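PDB 6VJ5: ESX-5 secretion-associated protein EspG5 from Mycobacterium marinum, which acts as a specific cytoplasmic chaperone for cognate PE/PPE proteins, preventing aggregation of their dimers and supporting their secretion. Local coordinates for residues 30-35 with 224-229; 82-87 with 117-122; 92-97 with 113-118. One frame throughout, in Å; residues are numbered along the deposited sequence.

Contact 1: residues 30-35 with 224-229; sequences APELRC and AVYARQ
Glu32 and Arg228 meet through two bends: Glu32 turns at chi2 (83°), which swings CD round, and Arg228 turns at chi3 (25°), which brings NE out of the line of its chain. The two groups then approach tip to tip, with carboxylate and guanidinium nearly coplanar. The guanidinium presents its NH1 and NH2 end, so each carboxylate oxygen has a nitrogen of its own: Arg228 NH1 lies 3.0 Å from Glu32 OE1 and Arg228 NH2 lies 2.9 Å from Glu32 OE2, both on syn lone pairs. The anti lone pair of Glu32 OE2 takes the hydroxyl of Tyr226, whose OH donates to it across 2.6 Å. One carboxylate thus receives three bonds, two of them on OE2, which should fix its rotation and probably keeps it ionised in a buried setting. Pro31 CD also packs against the tip of the arginine, 3.7 Å from Arg228 NH1. Arg228 NE has its own partner, Tyr230 OH, while a chain of another protein in the assembly packs on Glu32, Tyr226 and Arg228. The short 3-10 segment 31-33 is thereby tied to strand 221-231 of the main antiparallel sheet by a bidentate, end-on arginine–carboxylate salt bridge with a tyrosine as third donor.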
loop_
_atom_site.group_PDB
_atom_site.type_symbol
_atom_site.label_atom_id
_atom_site.label_comp_id
_atom_site.label_asym_id
_atom_site.label_seq_id
_atom_site.Cartn_x
_atom_site.Cartn_y
_atom_site.Cartn_z
ATOM N N ALA C 30 3.795 0.498 16.653
ATOM C CA ALA C 30 3.978 1.918 16.900
ATOM C C ALA C 30 4.495 2.601 15.633
ATOM O O ALA C 30 5.435 2.093 15.003
ATOM C CB ALA C 30 4.957 2.140 18.052
ATOM N N PRO C 31 3.912 3.729 15.227
ATOM C CA PRO C 31 4.447 4.441 14.053
ATOM C C PRO C 31 5.888 4.884 14.226
ATOM O O PRO C 31 6.596 5.049 13.225
ATOM C CB PRO C 31 3.500 5.642 13.901
ATOM C CG PRO C 31 2.890 5.833 15.265
ATOM C CD PRO C 31 2.811 4.462 15.884
ATOM N N GLU C 32 6.353 5.076 15.464
ATOM C CA GLU C 32 7.705 5.589 15.672
ATOM C C GLU C 32 8.771 4.609 15.197
ATOM O O GLU C 32 9.883 5.027 14.856
ATOM C CB GLU C 32 7.926 5.919 17.147
ATOM C CG GLU C 32 7.143 7.120 17.643
ATOM C CD GLU C 32 5.726 6.777 18.028
ATOM O OE1 GLU C 32 5.340 5.607 17.855
ATOM O OE2 GLU C 32 5.003 7.677 18.506
ATOM N N LEU C 33 8.467 3.313 15.181
ATOM C CA LEU C 33 9.388 2.341 14.607
ATOM C C LEU C 33 9.443 2.423 13.091
ATOM O O LEU C 33 10.352 1.841 12.485
ATOM C CB LEU C 33 8.983 0.935 15.033
ATOM C CG LEU C 33 9.101 0.668 16.533
ATOM C CD1 LEU C 33 8.225 -0.495 16.931
ATOM C CD2 LEU C 33 10.556 0.402 16.879
ATOM N N ARG C 34 8.482 3.115 12.477
ATOM C CA ARG C 34 8.496 3.411 11.049
ATOM C C ARG C 34 8.795 2.162 10.224
ATOM O O ARG C 34 9.693 2.140 9.378
ATOM C CB ARG C 34 9.497 4.526 10.754
ATOM C CG ARG C 34 9.325 5.183 9.404
ATOM C CD ARG C 34 10.186 6.429 9.294
ATOM N NE ARG C 34 9.567 7.609 9.897
ATOM C CZ ARG C 34 10.069 8.837 9.802
ATOM N NH1 ARG C 34 11.194 9.033 9.133
ATOM N NH2 ARG C 34 9.455 9.864 10.374
ATOM N N CYS C 35 8.017 1.113 10.460
ATOM C CA CYS C 35 8.118 -0.084 9.640
ATOM C C CYS C 35 7.111 -0.030 8.499
ATOM O O CYS C 35 6.185 0.784 8.489
ATOM C CB CYS C 35 7.888 -1.329 10.486
ATOM S SG CYS C 35 9.167 -1.577 11.723
ATOM N N ALA C 224 12.709 13.373 23.533
ATOM C CA ALA C 224 11.283 13.650 23.649
ATOM C C ALA C 224 10.606 12.387 24.158
ATOM O O ALA C 224 10.865 11.296 23.644
ATOM C CB ALA C 224 10.691 14.086 22.309
ATOM N N VAL C 225 9.759 12.527 25.172
ATOM C CA VAL C 225 9.118 11.388 25.818
ATOM C C VAL C 225 7.628 11.669 25.925
ATOM O O VAL C 225 7.225 12.724 26.425
ATOM C CB VAL C 225 9.714 11.108 27.211
ATOM C CG1 VAL C 225 9.101 9.848 27.805
ATOM C CG2 VAL C 225 11.228 10.992 27.128
ATOM N N TYR C 226 6.813 10.720 25.467
ATOM C CA TYR C 226 5.364 10.843 25.526
ATOM C C TYR C 226 4.759 9.447 25.516
ATOM O O TYR C 226 5.459 8.443 25.348
ATOM C CB TYR C 226 4.835 11.690 24.367
ATOM C CG TYR C 226 5.235 11.167 23.008
ATOM C CD1 TYR C 226 6.500 11.418 22.492
ATOM C CD2 TYR C 226 4.347 10.425 22.240
ATOM C CE1 TYR C 226 6.874 10.942 21.256
ATOM C CE2 TYR C 226 4.711 9.944 20.996
ATOM C CZ TYR C 226 5.975 10.207 20.509
ATOM O OH TYR C 226 6.349 9.732 19.275
ATOM N N ALA C 227 3.443 9.388 25.710
ATOM C CA ALA C 227 2.762 8.112 25.872
ATOM C C ALA C 227 1.437 8.108 25.121
ATOM O O ALA C 227 0.887 9.155 24.769
ATOM C CB ALA C 227 2.514 7.795 27.355
ATOM N N ARG C 228 0.922 6.898 24.904
ATOM C CA ARG C 228 -0.320 6.671 24.175
ATOM C C ARG C 228 -1.092 5.561 24.874
ATOM O O ARG C 228 -0.510 4.546 25.270
ATOM C CB ARG C 228 -0.026 6.306 22.715
ATOM C CG ARG C 228 -1.012 6.881 21.709
ATOM C CD ARG C 228 -0.413 6.958 20.289
ATOM N NE ARG C 228 0.666 5.995 20.081
ATOM C CZ ARG C 228 1.879 6.309 19.635
ATOM N NH1 ARG C 228 2.791 5.365 19.491
ATOM N NH2 ARG C 228 2.177 7.560 19.309
ATOM N N GLN C 229 -2.398 5.767 25.042
ATOM C CA GLN C 229 -3.275 4.819 25.714
ATOM C C GLN C 229 -4.381 4.368 24.768
ATOM O O GLN C 229 -4.802 5.116 23.879
ATOM C CB GLN C 229 -3.890 5.439 26.972
ATOM C CG GLN C 229 -3.903 4.525 28.179
ATOM C CD GLN C 229 -4.475 5.202 29.412
ATOM O OE1 GLN C 229 -5.075 6.274 29.326
ATOM N NE2 GLN C 229 -4.290 4.578 30.568
#

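Contact 2: residues 82-87 with 117-122; sequences DLEVVA and RVVLAR
Arg122 lays its guanidinium against the start of the neighbouring strand, with Leu83 CB over one face of the group and Leu83 CD2 3.9 Å from Arg122 NH1. The arginine chain sets out with CG anti to the backbone N (chi1 -165°) and bends at chi3; the Arg122 and Asp82 side chains cross at about a right angle. There Asp82 CB stands 3.5 Å from Arg122 NH2, whereas the ion pair from Asp82 OD2 to the same nitrogen is long, at 3.9 Å; OD2 also accepts from Gly124 N. Main-chain bonding is uneven at this end: Arg122 O takes Asp82 N at 2.8 Å and Leu83 N only weakly. Two residues thus face one, a classic beta bulge at the entry to strand 83-91. Beyond it the ladder between strands 83-91 and 115-123, neighbours in the main antiparallel sheet of the EspG fold, becomes regular, and Val85 and Leu120 bond in both directions, as do Ala87 and Val118. Side chains alternate between the faces. With Leu83 and Arg122 go Val85, Leu120, Ala87 and Val118. Leu120 CG is anti to its carbonyl carbon (chi1 -59°), whereas Val85 CG1 is anti to its backbone N, and Val85 CG1 reaches Leu120 CD1 at 4.2 Å. On the other face Val86 and Val119 run alongside each other in the same direction and meet through their CG2 methyls. Glu84 also lies on that face, its CG 4.2 Å from Val119 CG1 and its extended chain carrying OE1 to Tyr230 OH.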
loop_
_atom_site.group_PDB
_atom_site.type_symbol
_atom_site.label_atom_id
_atom_site.label_comp_id
_atom_site.label_asym_id
_atom_site.label_seq_id
_atom_site.Cartn_x
_atom_site.Cartn_y
_atom_site.Cartn_z
ATOM N N ASP C 82 -2.027 -1.930 25.629
ATOM C CA ASP C 82 -2.906 -1.035 26.369
ATOM C C ASP C 82 -2.241 0.316 26.596
ATOM O O ASP C 82 -2.922 1.344 26.686
ATOM C CB ASP C 82 -3.295 -1.664 27.708
ATOM C CG ASP C 82 -3.927 -3.041 27.552
ATOM O OD1 ASP C 82 -4.854 -3.202 26.725
ATOM O OD2 ASP C 82 -3.495 -3.966 28.270
ATOM N N LEU C 83 -0.916 0.329 26.675
ATOM C CA LEU C 83 -0.136 1.523 26.948
ATOM C C LEU C 83 1.127 1.492 26.108
ATOM O O LEU C 83 1.764 0.443 25.969
ATOM C CB LEU C 83 0.230 1.606 28.431
ATOM C CG LEU C 83 1.050 2.812 28.878
ATOM C CD1 LEU C 83 0.252 4.093 28.729
ATOM C CD2 LEU C 83 1.508 2.616 30.316
ATOM N N GLU C 84 1.468 2.641 25.533
ATOM C CA GLU C 84 2.717 2.824 24.811
ATOM C C GLU C 84 3.408 4.068 25.344
ATOM O O GLU C 84 2.800 5.140 25.410
ATOM C CB GLU C 84 2.493 2.954 23.302
ATOM C CG GLU C 84 2.794 1.684 22.519
ATOM C CD GLU C 84 2.212 1.708 21.121
ATOM O OE1 GLU C 84 1.306 2.527 20.862
ATOM O OE2 GLU C 84 2.660 0.905 20.278
ATOM N N VAL C 85 4.659 3.909 25.761
ATOM C CA VAL C 85 5.521 5.013 26.161
ATOM C C VAL C 85 6.623 5.121 25.122
ATOM O O VAL C 85 7.286 4.124 24.810
ATOM C CB VAL C 85 6.107 4.797 27.567
ATOM C CG1 VAL C 85 7.095 5.898 27.909
ATOM C CG2 VAL C 85 4.995 4.750 28.606
ATOM N N VAL C 86 6.807 6.314 24.571
ATOM C CA VAL C 86 7.750 6.535 23.484
ATOM C C VAL C 86 8.817 7.515 23.944
ATOM O O VAL C 86 8.527 8.462 24.682
ATOM C CB VAL C 86 7.042 7.063 22.219
ATOM C CG1 VAL C 86 8.068 7.582 21.220
ATOM C CG2 VAL C 86 6.183 5.974 21.603
ATOM N N ALA C 87 10.049 7.288 23.488
ATOM C CA ALA C 87 11.167 8.196 23.720
ATOM C C ALA C 87 11.964 8.305 22.429
ATOM O O ALA C 87 12.398 7.286 21.881
ATOM C CB ALA C 87 12.058 7.699 24.861
ATOM N N ARG C 117 15.248 5.442 18.401
ATOM C CA ARG C 117 13.820 5.430 18.707
ATOM C C ARG C 117 13.494 4.262 19.623
ATOM O O ARG C 117 13.749 3.104 19.273
ATOM C CB ARG C 117 12.987 5.353 17.425
ATOM C CG ARG C 117 12.639 6.717 16.835
ATOM C CD ARG C 117 12.690 6.729 15.306
ATOM N NE ARG C 117 12.354 8.054 14.791
ATOM C CZ ARG C 117 11.139 8.430 14.397
ATOM N NH1 ARG C 117 10.123 7.576 14.432
ATOM N NH2 ARG C 117 10.944 9.664 13.957
ATOM N N VAL C 118 12.918 4.572 20.783
ATOM C CA VAL C 118 12.623 3.598 21.828
ATOM C C VAL C 118 11.121 3.595 22.089
ATOM O O VAL C 118 10.550 4.623 22.478
ATOM C CB VAL C 118 13.386 3.906 23.128
ATOM C CG1 VAL C 118 12.914 2.986 24.244
ATOM C CG2 VAL C 118 14.882 3.795 22.925
ATOM N N VAL C 119 10.491 2.436 21.920
ATOM C CA VAL C 119 9.084 2.243 22.248
ATOM C C VAL C 119 8.984 1.204 23.357
ATOM O O VAL C 119 9.573 0.121 23.259
ATOM C CB VAL C 119 8.265 1.813 21.016
ATOM C CG1 VAL C 119 6.810 1.603 21.389
ATOM C CG2 VAL C 119 8.387 2.856 19.922
ATOM N N LEU C 120 8.237 1.540 24.406
ATOM C CA LEU C 120 7.969 0.650 25.531
ATOM C C LEU C 120 6.478 0.336 25.502
ATOM O O LEU C 120 5.648 1.226 25.717
ATOM C CB LEU C 120 8.365 1.296 26.854
ATOM C CG LEU C 120 9.819 1.715 27.034
ATOM C CD1 LEU C 120 9.910 2.763 28.139
ATOM C CD2 LEU C 120 10.690 0.523 27.368
ATOM N N ALA C 121 6.135 -0.920 25.248
ATOM C CA ALA C 121 4.748 -1.337 25.119
ATOM C C ALA C 121 4.350 -2.221 26.292
ATOM O O ALA C 121 5.173 -2.952 26.848
ATOM C CB ALA C 121 4.522 -2.086 23.802
ATOM N N ARG C 122 3.079 -2.146 26.670
ATOM C CA ARG C 122 2.553 -2.960 27.755
ATOM C C ARG C 122 1.226 -3.576 27.342
ATOM O O ARG C 122 0.378 -2.913 26.737
ATOM C CB ARG C 122 2.355 -2.136 29.034
ATOM C CG ARG C 122 2.151 -2.967 30.296
ATOM C CD ARG C 122 1.342 -2.190 31.327
ATOM N NE ARG C 122 -0.090 -2.318 31.076
ATOM C CZ ARG C 122 -0.991 -1.376 31.338
ATOM N NH1 ARG C 122 -0.615 -0.212 31.850
ATOM N NH2 ARG C 122 -2.271 -1.595 31.074
#

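Contact 3: residues 92-97 with 113-118; sequences GKLLYG and DNEFRV
Asn114, just before strand 115-123, and Glu115, its first residue, reach to the irregular loop 92-97, and two hydrogen bonds to the main chain cross the contact directly. Gly97 N donates to the syn lone pair of Glu115 OE2 at 2.8 Å. Asn114 CG sits between its own backbone N and carbonyl carbon (chi1 75°), and the amide Asn114 ND2 donates to Lys93 O at 2.9 Å; the acceptor lies in the amide plane, although the N-H is bent to 131°. The same ND2 also bonds to Arg91 O.

A water extends this network. It accepts from Leu95 N at 2.7 Å and donates to both Asn114 OD1 and Glu115 OE2, so three residues from the two sides share it.

Charge enters within the strand itself. Arg117 NE forms a salt bridge with Glu115 OE1 at 2.6 Å, approaching on the anti side and out of the carboxylate plane, while NH2 adds a weak bond to the same oxygen. Arg117 NH2 also comes 3.2 Å from Gly97 CA, close to a residue whose lack of a side chain lets the guanidinium approach.

Apolar contact is slighter. Leu94 CD1 touches Glu115 CG at 3.9 Å, the two chains crossing at about a right angle, and Leu94 CG lies over the centre of the Tyr96 ring.

The carboxylate of Glu115 therefore divides its work: OE1 is paired with an arginine and OE2 holds a main-chain N-H and a water. Such partners would probably stabilise its negative charge, while the loop is held through its backbone.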
loop_
_atom_site.group_PDB
_atom_site.type_symbol
_atom_site.label_atom_id
_atom_site.label_comp_id
_atom_site.label_asym_id
_atom_site.label_seq_id
_atom_site.Cartn_x
_atom_site.Cartn_y
_atom_site.Cartn_z
ATOM N N GLY C 92 22.889 15.566 18.856
ATOM C CA GLY C 92 22.660 16.824 18.181
ATOM C C GLY C 92 21.198 17.225 18.255
ATOM O O GLY C 92 20.450 16.803 19.142
ATOM N N LYS C 93 20.785 18.045 17.296
ATOM C CA LYS C 93 19.398 18.495 17.272
ATOM C C LYS C 93 18.471 17.343 16.894
ATOM O O LYS C 93 18.757 16.563 15.982
ATOM C CB LYS C 93 19.219 19.658 16.297
ATOM C CG LYS C 93 17.791 20.186 16.260
ATOM C CD LYS C 93 17.654 21.420 15.383
ATOM C CE LYS C 93 16.186 21.818 15.234
ATOM N NZ LYS C 93 15.527 22.096 16.543
ATOM N N LEU C 94 17.363 17.228 17.620
ATOM C CA LEU C 94 16.373 16.194 17.356
ATOM C C LEU C 94 15.526 16.618 16.163
ATOM O O LEU C 94 14.882 17.673 16.192
ATOM C CB LEU C 94 15.508 15.965 18.593
ATOM C CG LEU C 94 14.382 14.938 18.467
ATOM C CD1 LEU C 94 14.928 13.598 18.007
ATOM C CD2 LEU C 94 13.654 14.800 19.796
ATOM N N LEU C 95 15.529 15.797 15.115
ATOM C CA LEU C 95 14.871 16.129 13.860
ATOM C C LEU C 95 13.488 15.510 13.726
ATOM O O LEU C 95 12.840 15.695 12.691
ATOM C CB LEU C 95 15.741 15.678 12.686
ATOM C CG LEU C 95 17.131 16.304 12.601
ATOM C CD1 LEU C 95 17.852 15.715 11.399
ATOM C CD2 LEU C 95 17.037 17.807 12.519
ATOM N N TYR C 96 13.035 14.767 14.732
ATOM C CA TYR C 96 11.703 14.166 14.731
ATOM C C TYR C 96 11.433 13.398 13.443
ATOM O O TYR C 96 10.348 13.465 12.864
ATOM C CB TYR C 96 10.644 15.238 14.978
ATOM C CG TYR C 96 10.856 15.937 16.296
ATOM C CD1 TYR C 96 10.470 15.333 17.482
ATOM C CD2 TYR C 96 11.462 17.186 16.362
ATOM C CE1 TYR C 96 10.667 15.952 18.697
ATOM C CE2 TYR C 96 11.665 17.813 17.577
ATOM C CZ TYR C 96 11.266 17.190 18.741
ATOM O OH TYR C 96 11.462 17.805 19.956
ATOM N N GLY C 97 12.432 12.641 13.000
ATOM C CA GLY C 97 12.263 11.728 11.895
ATOM C C GLY C 97 12.610 12.278 10.532
ATOM O O GLY C 97 12.719 11.494 9.579
ATOM N N ASP C 113 20.202 9.520 10.737
ATOM C CA ASP C 113 21.328 8.775 11.292
ATOM C C ASP C 113 21.656 9.186 12.722
ATOM O O ASP C 113 22.318 8.425 13.435
ATOM C CB ASP C 113 22.576 8.954 10.419
ATOM C CG ASP C 113 22.599 8.019 9.223
ATOM O OD1 ASP C 113 21.927 6.967 9.272
ATOM O OD2 ASP C 113 23.293 8.333 8.233
ATOM N N ASN C 114 21.218 10.366 13.157
ATOM C CA ASN C 114 21.485 10.842 14.507
ATOM C C ASN C 114 20.370 10.495 15.485
ATOM O O ASN C 114 20.391 10.981 16.623
ATOM C CB ASN C 114 21.682 12.361 14.504
ATOM C CG ASN C 114 20.374 13.117 14.335
ATOM O OD1 ASN C 114 19.546 12.758 13.500
ATOM N ND2 ASN C 114 20.179 14.159 15.133
ATOM N N GLU C 115 19.400 9.681 15.074
ATOM C CA GLU C 115 18.190 9.442 15.849
ATOM C C GLU C 115 18.119 7.984 16.286
ATOM O O GLU C 115 18.504 7.077 15.543
ATOM C CB GLU C 115 16.939 9.816 15.036
ATOM C CG GLU C 115 15.828 10.437 15.862
ATOM C CD GLU C 115 14.657 10.917 15.024
ATOM O OE1 GLU C 115 13.582 10.292 15.097
ATOM O OE2 GLU C 115 14.804 11.927 14.301
ATOM N N PHE C 116 17.636 7.786 17.509
ATOM C CA PHE C 116 17.436 6.482 18.128
ATOM C C PHE C 116 16.018 6.489 18.687
ATOM O O PHE C 116 15.619 7.450 19.353
ATOM C CB PHE C 116 18.485 6.238 19.221
ATOM C CG PHE C 116 19.878 6.687 18.836
ATOM C CD1 PHE C 116 20.284 7.999 19.052
ATOM C CD2 PHE C 116 20.780 5.804 18.254
ATOM C CE1 PHE C 116 21.564 8.421 18.698
ATOM C CE2 PHE C 116 22.062 6.222 17.899
ATOM C CZ PHE C 116 22.451 7.532 18.123
ATOM N N ARG C 117 15.248 5.442 18.401
ATOM C CA ARG C 117 13.820 5.430 18.707
ATOM C C ARG C 117 13.494 4.262 19.623
ATOM O O ARG C 117 13.749 3.104 19.273
ATOM C CB ARG C 117 12.987 5.353 17.425
ATOM C CG ARG C 117 12.639 6.717 16.835
ATOM C CD ARG C 117 12.690 6.729 15.306
ATOM N NE ARG C 117 12.354 8.054 14.791
ATOM C CZ ARG C 117 11.139 8.430 14.397
ATOM N NH1 ARG C 117 10.123 7.576 14.432
ATOM N NH2 ARG C 117 10.944 9.664 13.957
ATOM N N VAL C 118 12.918 4.572 20.783
ATOM C CA VAL C 118 12.623 3.598 21.828
ATOM C C VAL C 118 11.121 3.595 22.089
ATOM O O VAL C 118 10.550 4.623 22.478
ATOM C CB VAL C 118 13.386 3.906 23.128
ATOM C CG1 VAL C 118 12.914 2.986 24.244
ATOM C CG2 VAL C 118 14.882 3.795 22.925
HETATM O O HOH W 1 16.956 13.532 14.984
#

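How the contacts relate
Along the chain, contacts 2 and 3 are nested inside the loop closed by contact 1, and all three meet on the same antiparallel sheet. Strands 221-231, 83-91 and 115-123 are consecutive in it: contact 2 pairs the last two, contact 1 lays loop 30-35 on one face of the sheet, and contact 3 joins the loop after strand 83-91 to the start of strand 115-123. The centres of contacts 1 and 2 are about 6 Å apart, those of contacts 1 and 3 about 13 Å, and those of contacts 2 and 3 about 16 Å. Arg117, shared by contacts 2 and 3, probably bonds through NH1 to Glu32 O, linking loop 30-35 to strand 115-123. A partner protein touches contacts 1 and 3.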